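Local coordinates for glycerol dehydratase (Clostridium butyricum, PDB 1R9D), which probably dehydrates glycerol without vitamin B12, as a lyase of the glycyl radical enzyme family related to pyruvate formate lyase, at residues Cys313-Leu318 with Leu363-His368. Sequence-based numbering, arbitrary orientation.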
ATOM      1  N   CYS A 313      19.766 -32.221 -21.709  1.00 29.18           N
ATOM      2  CA  CYS A 313      18.321 -32.148 -21.527  1.00 29.02           C
ATOM      3  C   CYS A 313      17.920 -30.809 -20.921  1.00 28.89           C
ATOM      4  O   CYS A 313      16.896 -30.239 -21.293  1.00 28.98           O
ATOM      5  CB  CYS A 313      17.827 -33.289 -20.637  1.00 30.08           C
ATOM      6  SG  CYS A 313      17.802 -34.896 -21.480  1.00 33.25           S
ATOM      7  N   ILE A 314      18.727 -30.312 -19.985  1.00 28.03           N
ATOM      8  CA  ILE A 314      18.442 -29.026 -19.356  1.00 28.03           C
ATOM      9  C   ILE A 314      18.540 -27.937 -20.423  1.00 26.72           C
ATOM     10  O   ILE A 314      17.721 -27.021 -20.469  1.00 26.07           O
ATOM     11  CB  ILE A 314      19.435 -28.722 -18.210  1.00 29.39           C
ATOM     12  CG1 ILE A 314      19.110 -29.600 -16.993  1.00 30.55           C
ATOM     13  CG2 ILE A 314      19.356 -27.253 -17.832  1.00 28.92           C
ATOM     14  CD1 ILE A 314      20.093 -29.463 -15.849  1.00 31.81           C
ATOM     15  N   TRP A 315      19.546 -28.045 -21.284  1.00 26.49           N
ATOM     16  CA  TRP A 315      19.711 -27.075 -22.361  1.00 26.35           C
ATOM     17  C   TRP A 315      18.427 -27.040 -23.190  1.00 26.31           C
ATOM     18  O   TRP A 315      17.895 -25.971 -23.493  1.00 25.36           O
ATOM     19  CB  TRP A 315      20.894 -27.457 -23.259  1.00 26.37           C
ATOM     20  CG  TRP A 315      22.129 -26.597 -23.095  1.00 25.58           C
ATOM     21  CD1 TRP A 315      22.814 -25.957 -24.091  1.00 25.59           C
ATOM     22  CD2 TRP A 315      22.838 -26.317 -21.878  1.00 25.05           C
ATOM     23  NE1 TRP A 315      23.904 -25.299 -23.570  1.00 25.78           N
ATOM     24  CE2 TRP A 315      23.944 -25.501 -22.216  1.00 26.12           C
ATOM     25  CE3 TRP A 315      22.648 -26.674 -20.535  1.00 25.70           C
ATOM     26  CZ2 TRP A 315      24.857 -25.036 -21.260  1.00 24.56           C
ATOM     27  CZ3 TRP A 315      23.558 -26.211 -19.580  1.00 25.25           C
ATOM     28  CH2 TRP A 315      24.649 -25.400 -19.953  1.00 25.65           C
ATOM     29  N   ILE A 316      17.914 -28.215 -23.546  1.00 26.09           N
ATOM     30  CA  ILE A 316      16.693 -28.269 -24.334  1.00 26.41           C
ATOM     31  C   ILE A 316      15.492 -27.669 -23.592  1.00 25.62           C
ATOM     32  O   ILE A 316      14.694 -26.945 -24.188  1.00 25.42           O
ATOM     33  CB  ILE A 316      16.381 -29.724 -24.770  1.00 27.27           C
ATOM     34  CG1 ILE A 316      17.486 -30.213 -25.716  1.00 29.35           C
ATOM     35  CG2 ILE A 316      15.025 -29.785 -25.453  1.00 28.21           C
ATOM     36  CD1 ILE A 316      17.345 -31.655 -26.168  1.00 31.88           C
ATOM     37  N   LYS A 317      15.368 -27.958 -22.298  1.00 25.88           N
ATOM     38  CA  LYS A 317      14.258 -27.422 -21.507  1.00 26.64           C
ATOM     39  C   LYS A 317      14.283 -25.891 -21.495  1.00 26.15           C
ATOM     40  O   LYS A 317      13.239 -25.246 -21.543  1.00 25.80           O
ATOM     41  CB  LYS A 317      14.310 -27.942 -20.064  1.00 28.65           C
ATOM     42  CG  LYS A 317      14.084 -29.449 -19.916  1.00 31.22           C
ATOM     43  CD  LYS A 317      12.764 -29.887 -20.536  1.00 33.17           C
ATOM     44  CE  LYS A 317      11.572 -29.192 -19.906  1.00 34.91           C
ATOM     45  NZ  LYS A 317      10.290 -29.538 -20.606  1.00 37.46           N
ATOM     46  N   LEU A 318      15.477 -25.311 -21.432  1.00 26.40           N
ATOM     47  CA  LEU A 318      15.597 -23.854 -21.421  1.00 26.22           C
ATOM     48  C   LEU A 318      15.076 -23.237 -22.722  1.00 26.23           C
ATOM     49  O   LEU A 318      14.828 -22.035 -22.794  1.00 27.41           O
ATOM     50  CB  LEU A 318      17.059 -23.452 -21.179  1.00 26.74           C
ATOM     51  CG  LEU A 318      17.589 -23.695 -19.759  1.00 26.22           C
ATOM     52  CD1 LEU A 318      19.101 -23.760 -19.775  1.00 27.36           C
ATOM     53  CD2 LEU A 318      17.093 -22.595 -18.831  1.00 26.74           C
ATOM     54  N   LEU A 363      30.076 -26.046 -22.243  1.00 26.23           N
ATOM     55  CA  LEU A 363      30.540 -25.687 -23.576  1.00 26.59           C
ATOM     56  C   LEU A 363      30.169 -26.820 -24.538  1.00 28.00           C
ATOM     57  O   LEU A 363      29.743 -26.582 -25.665  1.00 26.49           O
ATOM     58  CB  LEU A 363      32.058 -25.474 -23.567  1.00 27.53           C
ATOM     59  CG  LEU A 363      32.587 -24.329 -22.683  1.00 28.04           C
ATOM     60  CD1 LEU A 363      34.111 -24.300 -22.727  1.00 28.66           C
ATOM     61  CD2 LEU A 363      32.029 -23.006 -23.170  1.00 28.34           C
ATOM     62  N   GLU A 364      30.322 -28.053 -24.070  1.00 28.50           N
ATOM     63  CA  GLU A 364      30.008 -29.225 -24.877  1.00 30.12           C
ATOM     64  C   GLU A 364      28.515 -29.257 -25.218  1.00 29.18           C
ATOM     65  O   GLU A 364      28.138 -29.538 -26.353  1.00 28.65           O
ATOM     66  CB  GLU A 364      30.397 -30.498 -24.117  1.00 32.44           C
ATOM     67  CG  GLU A 364      30.567 -31.728 -24.989  1.00 36.90           C
ATOM     68  CD  GLU A 364      31.889 -31.733 -25.740  1.00 39.82           C
ATOM     69  OE1 GLU A 364      32.094 -32.633 -26.582  1.00 41.31           O
ATOM     70  OE2 GLU A 364      32.729 -30.841 -25.481  1.00 41.76           O
ATOM     71  N   ALA A 365      27.672 -28.960 -24.231  1.00 28.43           N
ATOM     72  CA  ALA A 365      26.222 -28.961 -24.427  1.00 28.23           C
ATOM     73  C   ALA A 365      25.764 -28.009 -25.525  1.00 27.79           C
ATOM     74  O   ALA A 365      24.823 -28.307 -26.261  1.00 27.83           O
ATOM     75  CB  ALA A 365      25.512 -28.617 -23.114  1.00 27.93           C
ATOM     76  N   ALA A 366      26.422 -26.859 -25.640  1.00 27.44           N
ATOM     77  CA  ALA A 366      26.044 -25.894 -26.667  1.00 26.41           C
ATOM     78  C   ALA A 366      26.193 -26.500 -28.065  1.00 26.26           C
ATOM     79  O   ALA A 366      25.396 -26.215 -28.962  1.00 25.63           O
ATOM     80  CB  ALA A 366      26.897 -24.631 -26.544  1.00 26.21           C
ATOM     81  N   VAL A 367      27.209 -27.336 -28.243  1.00 26.21           N
ATOM     82  CA  VAL A 367      27.448 -27.972 -29.537  1.00 27.08           C
ATOM     83  C   VAL A 367      26.539 -29.185 -29.750  1.00 28.39           C
ATOM     84  O   VAL A 367      26.184 -29.514 -30.883  1.00 28.51           O
ATOM     85  CB  VAL A 367      28.913 -28.420 -29.676  1.00 27.99           C
ATOM     86  CG1 VAL A 367      29.159 -28.964 -31.084  1.00 27.42           C
ATOM     87  CG2 VAL A 367      29.837 -27.248 -29.400  1.00 28.63           C
ATOM     88  N   HIS A 368      26.162 -29.843 -28.658  1.00 28.94           N
ATOM     89  CA  HIS A 368      25.283 -31.010 -28.730  1.00 29.60           C
ATOM     90  C   HIS A 368      23.862 -30.625 -29.123  1.00 30.07           C
ATOM     91  O   HIS A 368      23.235 -31.283 -29.955  1.00 30.76           O
ATOM     92  CB  HIS A 368      25.227 -31.728 -27.378  1.00 29.24           C
ATOM     93  CG  HIS A 368      26.388 -32.634 -27.118  1.00 29.62           C
ATOM     94  ND1 HIS A 368      26.456 -33.450 -26.008  1.00 29.73           N
ATOM     95  CD2 HIS A 368      27.522 -32.860 -27.822  1.00 29.12           C
ATOM     96  CE1 HIS A 368      27.583 -34.138 -26.040  1.00 30.30           C
ATOM     97  NE2 HIS A 368      28.249 -33.800 -27.130  1.00 29.28           N
TER
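Trp315 meets Ala365 and Ala366 in a buried helix-helix contact of the pyruvate formate lyase-like fold. Helix 304-317 supplies the indole and helix 357-369 supplies the two small residues. The central interaction is a CH-pi contact. The methyl group of Ala365 sits over one face of the five-membered ring, with CB 3.6 Å from the ring centroid and 9° off its normal. The nearest ring atom is Trp315 CE2, 3.6 Å from Ala365 CB. The methyl carbon also lies 3.7 Å from Trp315 CD2, on the bond shared by the two rings. Further along the pyrrole side, Trp315 CD1 comes within 3.8 Å of Ala365 O, a van der Waals approach. Trp315 NE1 comes 3.6 Å from Ala366 N, which lies obliquely to the ring; two donor nitrogens meet here, in contact without a bond.

The CA atoms of Trp315 and Ala365, the nearest pair across the contact, are 7.1 Å apart, and the indole lies to one side of that line, against the Ala365 methyl. In both residues the bond from CA to CB is directed toward the other helix. The chi1 of Trp315, -107°, lies away from the usual staggered values, and with chi2 at -128° it turns a face of the indole to the Ala365 methyl.

Pro374, in the loop leading to strand 375-380, also touches the Trp315 side chain. Gln308 and Asp312, earlier on helix 304-317, pack against Ala365 and extend the contact between the helices. Polar links lie beside this apolar patch. Ser7 OG hydrogen-bonds to His368 NE2, tying the N-terminal region to helix 357-369. The second ring nitrogen, His368 ND1, is hydrogen-bonded to Asp312 OD2, which joins the two helices one turn along from the indole.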